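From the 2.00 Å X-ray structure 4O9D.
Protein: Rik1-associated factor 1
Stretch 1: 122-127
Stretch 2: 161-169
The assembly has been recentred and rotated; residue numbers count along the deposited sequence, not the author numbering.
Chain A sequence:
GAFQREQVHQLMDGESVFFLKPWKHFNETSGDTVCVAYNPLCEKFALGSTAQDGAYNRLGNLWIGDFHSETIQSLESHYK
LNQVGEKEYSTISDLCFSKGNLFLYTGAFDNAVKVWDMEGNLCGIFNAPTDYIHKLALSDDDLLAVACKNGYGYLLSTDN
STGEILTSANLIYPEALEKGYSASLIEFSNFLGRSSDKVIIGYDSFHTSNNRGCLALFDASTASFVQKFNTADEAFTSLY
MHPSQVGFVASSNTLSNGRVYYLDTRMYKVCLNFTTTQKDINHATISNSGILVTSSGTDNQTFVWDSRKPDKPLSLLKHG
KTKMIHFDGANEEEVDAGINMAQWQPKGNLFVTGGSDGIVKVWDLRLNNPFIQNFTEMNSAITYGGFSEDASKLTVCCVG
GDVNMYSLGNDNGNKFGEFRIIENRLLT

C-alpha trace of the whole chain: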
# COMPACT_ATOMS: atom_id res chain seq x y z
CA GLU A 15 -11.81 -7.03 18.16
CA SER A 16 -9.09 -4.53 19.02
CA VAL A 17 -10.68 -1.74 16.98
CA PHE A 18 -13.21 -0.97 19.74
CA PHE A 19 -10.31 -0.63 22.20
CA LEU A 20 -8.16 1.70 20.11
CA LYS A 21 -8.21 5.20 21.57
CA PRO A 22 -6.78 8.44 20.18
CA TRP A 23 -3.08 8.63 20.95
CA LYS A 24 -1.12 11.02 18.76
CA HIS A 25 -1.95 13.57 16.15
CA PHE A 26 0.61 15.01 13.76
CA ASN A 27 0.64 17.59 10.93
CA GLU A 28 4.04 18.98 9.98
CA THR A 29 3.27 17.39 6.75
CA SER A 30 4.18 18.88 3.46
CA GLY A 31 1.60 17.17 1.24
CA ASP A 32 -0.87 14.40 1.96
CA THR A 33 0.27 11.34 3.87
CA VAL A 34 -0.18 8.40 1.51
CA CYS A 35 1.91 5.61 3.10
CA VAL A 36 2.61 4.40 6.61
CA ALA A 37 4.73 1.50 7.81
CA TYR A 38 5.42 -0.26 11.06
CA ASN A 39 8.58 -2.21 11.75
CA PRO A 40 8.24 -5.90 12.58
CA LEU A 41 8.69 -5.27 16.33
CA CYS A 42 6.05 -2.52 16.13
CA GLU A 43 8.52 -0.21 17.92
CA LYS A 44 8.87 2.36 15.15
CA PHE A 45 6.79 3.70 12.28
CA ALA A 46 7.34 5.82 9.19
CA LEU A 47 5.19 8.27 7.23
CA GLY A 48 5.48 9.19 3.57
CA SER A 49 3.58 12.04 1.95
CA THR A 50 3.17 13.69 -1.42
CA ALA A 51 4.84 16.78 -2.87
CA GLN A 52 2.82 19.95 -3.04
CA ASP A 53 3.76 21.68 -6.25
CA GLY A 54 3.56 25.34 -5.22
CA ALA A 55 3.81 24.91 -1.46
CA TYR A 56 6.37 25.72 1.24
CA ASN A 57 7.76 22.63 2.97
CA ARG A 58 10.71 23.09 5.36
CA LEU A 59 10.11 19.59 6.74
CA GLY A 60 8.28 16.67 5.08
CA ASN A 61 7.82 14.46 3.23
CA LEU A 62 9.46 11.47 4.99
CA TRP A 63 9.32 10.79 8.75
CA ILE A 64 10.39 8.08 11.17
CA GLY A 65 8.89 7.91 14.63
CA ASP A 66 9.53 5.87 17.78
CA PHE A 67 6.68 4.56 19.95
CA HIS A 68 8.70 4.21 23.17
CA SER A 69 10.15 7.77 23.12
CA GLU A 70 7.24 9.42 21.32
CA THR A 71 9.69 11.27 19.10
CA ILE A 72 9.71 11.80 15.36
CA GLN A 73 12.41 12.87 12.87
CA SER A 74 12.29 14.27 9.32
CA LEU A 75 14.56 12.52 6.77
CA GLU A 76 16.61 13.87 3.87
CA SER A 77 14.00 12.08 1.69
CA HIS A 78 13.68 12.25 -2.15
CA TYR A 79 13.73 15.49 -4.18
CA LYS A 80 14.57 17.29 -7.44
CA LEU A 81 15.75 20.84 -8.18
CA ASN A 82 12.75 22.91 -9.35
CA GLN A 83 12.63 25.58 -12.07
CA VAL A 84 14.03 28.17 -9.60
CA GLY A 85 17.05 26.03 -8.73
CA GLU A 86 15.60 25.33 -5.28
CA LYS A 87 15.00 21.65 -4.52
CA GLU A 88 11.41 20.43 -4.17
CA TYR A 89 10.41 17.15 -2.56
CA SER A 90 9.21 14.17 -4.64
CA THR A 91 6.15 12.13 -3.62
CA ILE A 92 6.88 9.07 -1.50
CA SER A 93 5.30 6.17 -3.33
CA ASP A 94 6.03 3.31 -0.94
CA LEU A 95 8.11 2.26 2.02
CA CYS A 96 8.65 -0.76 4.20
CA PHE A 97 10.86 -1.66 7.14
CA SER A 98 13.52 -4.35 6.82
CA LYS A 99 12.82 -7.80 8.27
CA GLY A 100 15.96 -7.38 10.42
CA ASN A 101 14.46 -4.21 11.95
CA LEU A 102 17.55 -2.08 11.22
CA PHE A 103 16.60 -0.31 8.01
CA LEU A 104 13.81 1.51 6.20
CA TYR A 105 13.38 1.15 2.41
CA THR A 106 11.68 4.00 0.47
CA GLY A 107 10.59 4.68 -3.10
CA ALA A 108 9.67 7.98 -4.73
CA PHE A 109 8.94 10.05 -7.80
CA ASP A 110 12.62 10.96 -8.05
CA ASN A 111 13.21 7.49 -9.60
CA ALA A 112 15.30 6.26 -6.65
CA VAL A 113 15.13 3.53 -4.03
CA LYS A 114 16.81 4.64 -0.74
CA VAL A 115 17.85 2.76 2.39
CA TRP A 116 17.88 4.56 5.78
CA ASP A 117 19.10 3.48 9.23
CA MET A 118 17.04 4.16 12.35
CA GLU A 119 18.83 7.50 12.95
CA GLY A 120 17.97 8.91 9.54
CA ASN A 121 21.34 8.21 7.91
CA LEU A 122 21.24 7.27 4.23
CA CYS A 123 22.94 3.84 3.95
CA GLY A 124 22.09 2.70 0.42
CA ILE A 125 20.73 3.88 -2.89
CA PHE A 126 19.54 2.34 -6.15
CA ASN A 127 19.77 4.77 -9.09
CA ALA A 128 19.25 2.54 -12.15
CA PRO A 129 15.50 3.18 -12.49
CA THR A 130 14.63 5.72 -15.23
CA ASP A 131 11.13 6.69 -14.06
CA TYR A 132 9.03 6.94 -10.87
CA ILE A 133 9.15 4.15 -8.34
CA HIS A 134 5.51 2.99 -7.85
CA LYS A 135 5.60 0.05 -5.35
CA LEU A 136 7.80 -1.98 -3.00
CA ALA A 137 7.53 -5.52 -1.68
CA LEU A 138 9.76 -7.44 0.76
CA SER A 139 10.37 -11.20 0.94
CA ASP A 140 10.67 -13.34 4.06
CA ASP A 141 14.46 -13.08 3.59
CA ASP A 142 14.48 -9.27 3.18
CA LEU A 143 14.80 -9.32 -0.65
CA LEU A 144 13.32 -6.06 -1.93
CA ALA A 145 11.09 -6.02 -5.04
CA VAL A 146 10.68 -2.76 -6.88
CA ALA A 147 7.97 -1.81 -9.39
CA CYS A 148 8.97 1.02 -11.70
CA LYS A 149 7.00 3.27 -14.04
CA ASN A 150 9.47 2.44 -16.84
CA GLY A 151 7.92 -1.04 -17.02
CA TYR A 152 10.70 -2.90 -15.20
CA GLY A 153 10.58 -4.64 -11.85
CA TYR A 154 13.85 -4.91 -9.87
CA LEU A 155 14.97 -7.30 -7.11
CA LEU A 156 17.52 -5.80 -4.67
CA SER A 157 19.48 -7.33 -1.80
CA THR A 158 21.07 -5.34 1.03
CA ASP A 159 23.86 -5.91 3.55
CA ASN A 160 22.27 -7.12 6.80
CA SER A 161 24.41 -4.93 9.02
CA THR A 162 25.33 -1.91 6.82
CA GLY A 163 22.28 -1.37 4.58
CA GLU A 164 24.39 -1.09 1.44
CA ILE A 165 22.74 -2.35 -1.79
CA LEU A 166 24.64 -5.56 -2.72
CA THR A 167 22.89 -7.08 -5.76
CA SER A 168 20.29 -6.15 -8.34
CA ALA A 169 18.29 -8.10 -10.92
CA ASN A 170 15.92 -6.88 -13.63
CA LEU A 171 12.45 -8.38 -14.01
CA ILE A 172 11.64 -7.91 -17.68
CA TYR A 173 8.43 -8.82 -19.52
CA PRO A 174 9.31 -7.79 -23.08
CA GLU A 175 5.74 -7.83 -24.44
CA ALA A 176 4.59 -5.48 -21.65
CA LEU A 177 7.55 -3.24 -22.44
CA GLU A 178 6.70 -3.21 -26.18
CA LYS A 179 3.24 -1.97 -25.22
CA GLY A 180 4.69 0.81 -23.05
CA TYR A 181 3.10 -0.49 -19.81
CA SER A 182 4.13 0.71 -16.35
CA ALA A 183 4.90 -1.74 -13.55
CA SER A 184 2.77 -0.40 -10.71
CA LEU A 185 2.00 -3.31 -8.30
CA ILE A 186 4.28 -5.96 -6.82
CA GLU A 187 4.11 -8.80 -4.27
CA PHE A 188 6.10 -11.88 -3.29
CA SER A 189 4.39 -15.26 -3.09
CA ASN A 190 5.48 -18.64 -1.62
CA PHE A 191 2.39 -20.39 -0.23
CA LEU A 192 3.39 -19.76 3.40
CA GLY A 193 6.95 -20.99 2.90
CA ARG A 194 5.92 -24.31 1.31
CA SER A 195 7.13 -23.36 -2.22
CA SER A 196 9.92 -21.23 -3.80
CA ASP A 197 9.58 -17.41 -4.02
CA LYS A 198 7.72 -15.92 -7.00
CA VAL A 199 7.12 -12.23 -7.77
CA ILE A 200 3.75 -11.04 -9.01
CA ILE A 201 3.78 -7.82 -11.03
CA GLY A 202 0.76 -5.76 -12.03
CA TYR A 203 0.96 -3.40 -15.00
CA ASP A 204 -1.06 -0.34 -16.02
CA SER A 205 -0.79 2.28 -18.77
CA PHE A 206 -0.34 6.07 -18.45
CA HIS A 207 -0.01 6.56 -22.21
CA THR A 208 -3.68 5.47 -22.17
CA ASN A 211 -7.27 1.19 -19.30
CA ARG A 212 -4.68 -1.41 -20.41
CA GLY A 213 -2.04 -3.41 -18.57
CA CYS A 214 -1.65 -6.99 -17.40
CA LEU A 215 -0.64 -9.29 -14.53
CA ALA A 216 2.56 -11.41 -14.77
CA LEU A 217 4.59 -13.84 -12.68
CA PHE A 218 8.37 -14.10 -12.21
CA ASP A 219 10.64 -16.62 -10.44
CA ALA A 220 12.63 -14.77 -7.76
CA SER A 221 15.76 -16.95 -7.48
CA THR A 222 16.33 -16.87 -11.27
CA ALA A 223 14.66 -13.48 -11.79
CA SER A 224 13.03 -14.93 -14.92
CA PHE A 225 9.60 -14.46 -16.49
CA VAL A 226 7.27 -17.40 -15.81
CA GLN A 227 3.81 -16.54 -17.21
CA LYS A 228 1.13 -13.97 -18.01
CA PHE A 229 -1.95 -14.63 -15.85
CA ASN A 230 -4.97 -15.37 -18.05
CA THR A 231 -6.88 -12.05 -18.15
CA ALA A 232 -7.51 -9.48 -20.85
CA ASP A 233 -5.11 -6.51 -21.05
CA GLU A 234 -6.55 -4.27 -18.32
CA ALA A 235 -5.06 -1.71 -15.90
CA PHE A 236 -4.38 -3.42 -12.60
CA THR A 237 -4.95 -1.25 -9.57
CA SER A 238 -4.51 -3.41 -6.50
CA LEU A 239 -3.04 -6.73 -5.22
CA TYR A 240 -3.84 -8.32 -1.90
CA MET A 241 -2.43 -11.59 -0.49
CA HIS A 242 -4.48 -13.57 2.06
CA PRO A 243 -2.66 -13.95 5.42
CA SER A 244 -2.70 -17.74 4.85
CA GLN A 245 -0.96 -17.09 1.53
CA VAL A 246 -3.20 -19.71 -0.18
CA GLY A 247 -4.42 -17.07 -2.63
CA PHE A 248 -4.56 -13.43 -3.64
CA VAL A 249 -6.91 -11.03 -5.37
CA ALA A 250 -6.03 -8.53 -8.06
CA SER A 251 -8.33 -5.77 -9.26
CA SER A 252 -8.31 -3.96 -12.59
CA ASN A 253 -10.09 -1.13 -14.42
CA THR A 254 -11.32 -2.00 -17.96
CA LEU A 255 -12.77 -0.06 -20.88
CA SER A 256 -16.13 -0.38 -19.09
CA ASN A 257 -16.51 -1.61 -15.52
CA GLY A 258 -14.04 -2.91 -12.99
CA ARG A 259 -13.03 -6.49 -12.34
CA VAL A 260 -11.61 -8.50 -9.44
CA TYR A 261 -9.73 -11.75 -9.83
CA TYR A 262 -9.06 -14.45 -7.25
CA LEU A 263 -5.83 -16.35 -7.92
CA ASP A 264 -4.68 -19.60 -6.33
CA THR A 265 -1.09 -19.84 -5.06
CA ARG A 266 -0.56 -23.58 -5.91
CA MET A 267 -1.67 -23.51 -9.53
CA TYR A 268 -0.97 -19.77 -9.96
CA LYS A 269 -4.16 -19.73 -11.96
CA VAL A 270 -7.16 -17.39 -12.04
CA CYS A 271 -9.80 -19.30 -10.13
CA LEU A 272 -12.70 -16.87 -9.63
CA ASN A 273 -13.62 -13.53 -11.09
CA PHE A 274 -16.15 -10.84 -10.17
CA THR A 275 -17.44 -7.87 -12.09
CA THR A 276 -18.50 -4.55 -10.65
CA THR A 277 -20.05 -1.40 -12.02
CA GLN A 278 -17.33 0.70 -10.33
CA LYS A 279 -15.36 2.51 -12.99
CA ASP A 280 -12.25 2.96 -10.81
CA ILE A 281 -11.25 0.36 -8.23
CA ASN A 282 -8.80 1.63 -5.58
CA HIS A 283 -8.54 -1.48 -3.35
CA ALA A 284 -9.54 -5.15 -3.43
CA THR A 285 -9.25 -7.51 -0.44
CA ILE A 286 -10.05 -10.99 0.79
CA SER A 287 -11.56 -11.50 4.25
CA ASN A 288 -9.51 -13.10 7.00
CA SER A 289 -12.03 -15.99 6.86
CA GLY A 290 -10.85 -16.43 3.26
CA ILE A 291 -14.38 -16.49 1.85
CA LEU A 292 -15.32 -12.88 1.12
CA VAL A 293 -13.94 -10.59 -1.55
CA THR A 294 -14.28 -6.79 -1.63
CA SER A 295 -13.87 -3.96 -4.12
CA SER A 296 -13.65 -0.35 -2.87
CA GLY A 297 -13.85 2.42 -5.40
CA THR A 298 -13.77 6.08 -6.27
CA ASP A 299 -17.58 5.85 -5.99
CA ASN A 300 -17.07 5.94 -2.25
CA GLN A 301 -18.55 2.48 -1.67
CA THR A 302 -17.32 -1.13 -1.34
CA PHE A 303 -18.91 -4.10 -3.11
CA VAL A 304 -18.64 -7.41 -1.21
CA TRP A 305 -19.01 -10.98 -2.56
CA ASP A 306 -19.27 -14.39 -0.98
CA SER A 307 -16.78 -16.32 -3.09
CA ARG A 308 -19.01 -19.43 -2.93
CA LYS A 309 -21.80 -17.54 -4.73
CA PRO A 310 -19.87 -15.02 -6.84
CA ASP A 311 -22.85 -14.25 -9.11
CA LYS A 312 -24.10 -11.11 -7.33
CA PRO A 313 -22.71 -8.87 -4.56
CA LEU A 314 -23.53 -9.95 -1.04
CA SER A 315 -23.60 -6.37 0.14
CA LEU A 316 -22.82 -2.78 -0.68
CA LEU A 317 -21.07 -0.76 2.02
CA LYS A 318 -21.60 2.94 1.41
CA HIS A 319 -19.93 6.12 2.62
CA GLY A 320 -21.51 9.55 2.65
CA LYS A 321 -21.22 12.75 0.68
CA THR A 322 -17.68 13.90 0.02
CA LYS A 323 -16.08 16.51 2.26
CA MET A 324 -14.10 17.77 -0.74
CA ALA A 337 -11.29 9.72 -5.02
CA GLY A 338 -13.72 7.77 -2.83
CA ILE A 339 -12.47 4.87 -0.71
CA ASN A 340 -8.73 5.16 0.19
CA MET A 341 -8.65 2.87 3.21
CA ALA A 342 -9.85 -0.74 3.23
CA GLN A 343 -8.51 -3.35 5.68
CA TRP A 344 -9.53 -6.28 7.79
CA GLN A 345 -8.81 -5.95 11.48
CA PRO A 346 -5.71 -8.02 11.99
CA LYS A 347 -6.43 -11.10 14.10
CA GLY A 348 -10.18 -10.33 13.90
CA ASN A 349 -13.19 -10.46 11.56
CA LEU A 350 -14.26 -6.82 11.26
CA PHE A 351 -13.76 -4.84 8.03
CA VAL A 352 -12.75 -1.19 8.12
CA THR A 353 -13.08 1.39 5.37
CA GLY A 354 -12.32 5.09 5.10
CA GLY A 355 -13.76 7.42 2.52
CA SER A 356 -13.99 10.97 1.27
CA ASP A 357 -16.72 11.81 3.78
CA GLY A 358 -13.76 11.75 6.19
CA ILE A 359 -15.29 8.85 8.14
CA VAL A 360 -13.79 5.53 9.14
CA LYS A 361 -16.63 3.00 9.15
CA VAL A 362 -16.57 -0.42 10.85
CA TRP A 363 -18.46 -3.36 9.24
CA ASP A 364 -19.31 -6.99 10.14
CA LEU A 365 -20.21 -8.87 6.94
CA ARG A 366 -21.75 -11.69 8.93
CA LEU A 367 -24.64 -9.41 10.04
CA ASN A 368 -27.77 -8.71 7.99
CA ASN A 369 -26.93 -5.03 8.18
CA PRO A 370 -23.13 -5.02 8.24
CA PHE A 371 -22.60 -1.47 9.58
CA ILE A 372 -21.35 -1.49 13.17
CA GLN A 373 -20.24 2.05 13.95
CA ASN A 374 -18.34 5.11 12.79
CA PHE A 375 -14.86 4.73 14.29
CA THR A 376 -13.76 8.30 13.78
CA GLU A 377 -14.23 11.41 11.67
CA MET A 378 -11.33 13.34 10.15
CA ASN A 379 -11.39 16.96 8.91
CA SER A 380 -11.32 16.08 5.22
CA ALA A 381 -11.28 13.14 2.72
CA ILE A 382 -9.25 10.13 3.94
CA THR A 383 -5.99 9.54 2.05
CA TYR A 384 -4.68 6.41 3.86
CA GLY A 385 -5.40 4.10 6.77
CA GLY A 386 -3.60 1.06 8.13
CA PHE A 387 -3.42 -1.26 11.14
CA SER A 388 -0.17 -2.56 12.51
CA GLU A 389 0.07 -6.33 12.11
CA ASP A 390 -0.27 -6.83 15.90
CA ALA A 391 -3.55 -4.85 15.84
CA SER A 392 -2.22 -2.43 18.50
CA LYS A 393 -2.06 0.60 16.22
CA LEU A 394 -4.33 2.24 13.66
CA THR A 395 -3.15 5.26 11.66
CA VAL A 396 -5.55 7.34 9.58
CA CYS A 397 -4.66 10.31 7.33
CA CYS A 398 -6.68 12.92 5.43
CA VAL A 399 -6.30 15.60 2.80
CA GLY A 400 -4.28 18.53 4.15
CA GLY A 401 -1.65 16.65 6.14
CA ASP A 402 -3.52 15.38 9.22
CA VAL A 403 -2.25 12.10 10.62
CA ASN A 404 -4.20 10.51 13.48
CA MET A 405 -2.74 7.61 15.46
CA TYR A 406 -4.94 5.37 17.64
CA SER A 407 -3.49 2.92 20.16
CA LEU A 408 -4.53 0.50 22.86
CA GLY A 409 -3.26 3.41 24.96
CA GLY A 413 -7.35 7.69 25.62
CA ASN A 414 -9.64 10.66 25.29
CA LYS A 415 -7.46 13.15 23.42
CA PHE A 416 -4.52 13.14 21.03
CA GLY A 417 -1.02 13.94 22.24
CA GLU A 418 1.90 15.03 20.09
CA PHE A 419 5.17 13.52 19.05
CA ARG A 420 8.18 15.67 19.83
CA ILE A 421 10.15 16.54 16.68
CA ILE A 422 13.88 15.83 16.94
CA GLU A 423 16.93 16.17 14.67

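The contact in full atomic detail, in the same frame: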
# COMPACT_ATOMS: atom_id res chain seq x y z
N LEU A 122 21.39 7.99 5.49
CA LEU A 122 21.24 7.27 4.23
C LEU A 122 22.34 6.24 4.11
O LEU A 122 23.52 6.60 4.09
CB LEU A 122 21.33 8.24 3.06
CG LEU A 122 21.13 7.59 1.69
CD1 LEU A 122 19.64 7.27 1.47
CD2 LEU A 122 21.64 8.49 0.61
N CYS A 123 21.97 4.95 4.03
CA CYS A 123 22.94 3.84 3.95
C CYS A 123 23.09 3.22 2.55
O CYS A 123 24.10 2.62 2.22
CB CYS A 123 22.54 2.74 4.93
SG CYS A 123 22.47 3.30 6.68
N GLY A 124 22.07 3.35 1.72
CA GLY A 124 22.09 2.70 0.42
C GLY A 124 21.22 3.42 -0.58
O GLY A 124 20.27 4.13 -0.22
N ILE A 125 21.52 3.23 -1.86
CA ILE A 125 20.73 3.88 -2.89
C ILE A 125 20.76 3.09 -4.17
O ILE A 125 21.80 2.55 -4.55
CB ILE A 125 21.21 5.33 -3.13
CG1 ILE A 125 20.31 6.01 -4.16
CG2 ILE A 125 22.69 5.35 -3.56
CD1 ILE A 125 20.48 7.50 -4.25
N PHE A 126 19.62 3.01 -4.84
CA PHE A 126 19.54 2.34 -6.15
C PHE A 126 19.08 3.36 -7.19
O PHE A 126 17.95 3.85 -7.12
CB PHE A 126 18.60 1.13 -6.06
CG PHE A 126 18.54 0.29 -7.30
CD1 PHE A 126 19.68 -0.33 -7.82
CD2 PHE A 126 17.31 0.07 -7.94
CE1 PHE A 126 19.60 -1.13 -8.96
CE2 PHE A 126 17.22 -0.73 -9.07
CZ PHE A 126 18.38 -1.33 -9.59
N ASN A 127 19.98 3.69 -8.13
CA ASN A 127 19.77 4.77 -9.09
C ASN A 127 19.44 4.33 -10.53
O ASN A 127 19.12 5.16 -11.38
CB ASN A 127 21.01 5.67 -9.16
CG ASN A 127 21.09 6.65 -8.01
OD1 ASN A 127 20.07 7.20 -7.59
ND2 ASN A 127 22.30 6.87 -7.50
N SER A 161 23.93 -5.78 7.94
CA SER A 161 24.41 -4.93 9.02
C SER A 161 24.70 -3.49 8.57
O SER A 161 24.64 -2.58 9.39
CB SER A 161 25.65 -5.55 9.67
OG SER A 161 26.76 -5.45 8.81
N THR A 162 25.00 -3.27 7.28
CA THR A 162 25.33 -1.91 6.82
C THR A 162 24.23 -1.21 6.00
O THR A 162 24.22 0.02 5.91
CB THR A 162 26.64 -1.87 5.97
OG1 THR A 162 26.37 -2.34 4.65
CG2 THR A 162 27.79 -2.69 6.61
N GLY A 163 23.35 -1.97 5.36
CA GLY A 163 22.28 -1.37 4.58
C GLY A 163 22.66 -1.12 3.13
O GLY A 163 21.82 -0.74 2.30
N GLU A 164 23.94 -1.33 2.80
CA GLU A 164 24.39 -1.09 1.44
C GLU A 164 23.72 -2.06 0.46
O GLU A 164 23.58 -3.26 0.75
CB GLU A 164 25.92 -1.21 1.34
CG GLU A 164 26.47 -1.12 -0.07
CD GLU A 164 27.99 -0.93 -0.09
OE1 GLU A 164 28.63 -1.14 0.96
OE2 GLU A 164 28.53 -0.57 -1.16
N ILE A 165 23.27 -1.54 -0.68
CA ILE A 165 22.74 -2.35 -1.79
C ILE A 165 23.84 -3.28 -2.37
O ILE A 165 24.86 -2.80 -2.87
CB ILE A 165 22.22 -1.46 -2.94
CG1 ILE A 165 21.10 -0.54 -2.45
CG2 ILE A 165 21.72 -2.31 -4.14
CD1 ILE A 165 19.87 -1.28 -2.15
N LEU A 166 23.63 -4.59 -2.30
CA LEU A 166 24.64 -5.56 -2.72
C LEU A 166 24.45 -6.14 -4.12
O LEU A 166 25.44 -6.38 -4.85
CB LEU A 166 24.65 -6.71 -1.71
CG LEU A 166 25.09 -6.26 -0.32
CD1 LEU A 166 24.95 -7.38 0.72
CD2 LEU A 166 26.53 -5.74 -0.40
N THR A 167 23.20 -6.43 -4.48
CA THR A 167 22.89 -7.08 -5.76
C THR A 167 21.66 -6.45 -6.36
O THR A 167 20.84 -5.90 -5.63
CB THR A 167 22.65 -8.61 -5.65
OG1 THR A 167 21.40 -8.88 -4.98
CG2 THR A 167 23.76 -9.28 -4.88
N SER A 168 21.53 -6.52 -7.69
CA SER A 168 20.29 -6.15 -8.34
C SER A 168 20.02 -7.09 -9.52
O SER A 168 20.95 -7.64 -10.13
CB SER A 168 20.29 -4.67 -8.81
OG SER A 168 21.21 -4.44 -9.87
N ALA A 169 18.73 -7.25 -9.81
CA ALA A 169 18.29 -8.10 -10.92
C ALA A 169 17.07 -7.46 -11.56
O ALA A 169 16.17 -6.97 -10.86
CB ALA A 169 17.94 -9.52 -10.42
O HOH W 1 25.95 1.65 4.16
O HOH W 2 24.17 1.55 -1.97

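Residues 122-126 and 165-169 are strands, and their N-to-C directions differ by 19°, so they run nearly parallel. Their axes come no closer than 7.7 Å. The backbones approach most closely just before the second strand begins. There the CA atoms of Gly124 and Glu164 are 4.5 Å apart, and those of Cys123 and Gly163 are 5.3 Å apart.

No direct hydrogen bond joins the two stretches. Two waters link them instead. Water 1 donates to Cys123 O at 2.9 Å and to Thr162 O at 3.0 Å, bridging two carbonyls that cannot bond to each other. Water 2 accepts from Ile125 N at 3.1 Å and, weakly, from Ile165 N at 3.5 Å.

Glycines occupy the tight part of the contact. Gly124 CA lies 3.9 Å from Gly163 O, and a CB on Gly124 would fall 2.7 Å from that oxygen, a clash. A CB on Gly163 would fall 2.9 Å from Cys123 CB. Gly163 also has phi/psi of 90/-8, where a side chain would be jammed against the preceding carbonyl oxygen. Within the second stretch, Glu164 N donates to Thr162 OG1 at 3.2 Å, which ties the loop together ahead of the strand.

The CA-to-CB bond of Cys123 points toward the second stretch, and its CB packs 3.3 Å from Thr162 O. The CA-to-CB bond of Ile165 points toward the first stretch. Ile165 has the largest area covered in this contact, 60 Å², and its CG1 lies 3.8 Å from Ile125 O. This is a van der Waals contact of a methylene with a backbone carbonyl oxygen; the CA-to-CB bond of Ile125 points away from the second stretch. The CA-to-CB bond of Phe126 points sideways, but its t rotamer carries the ring across to Ser168. Phe126 CE1 and Ser168 CB are 3.6 Å apart, a van der Waals contact at an oblique angle to the ring. The contact buries 296 Å² in total.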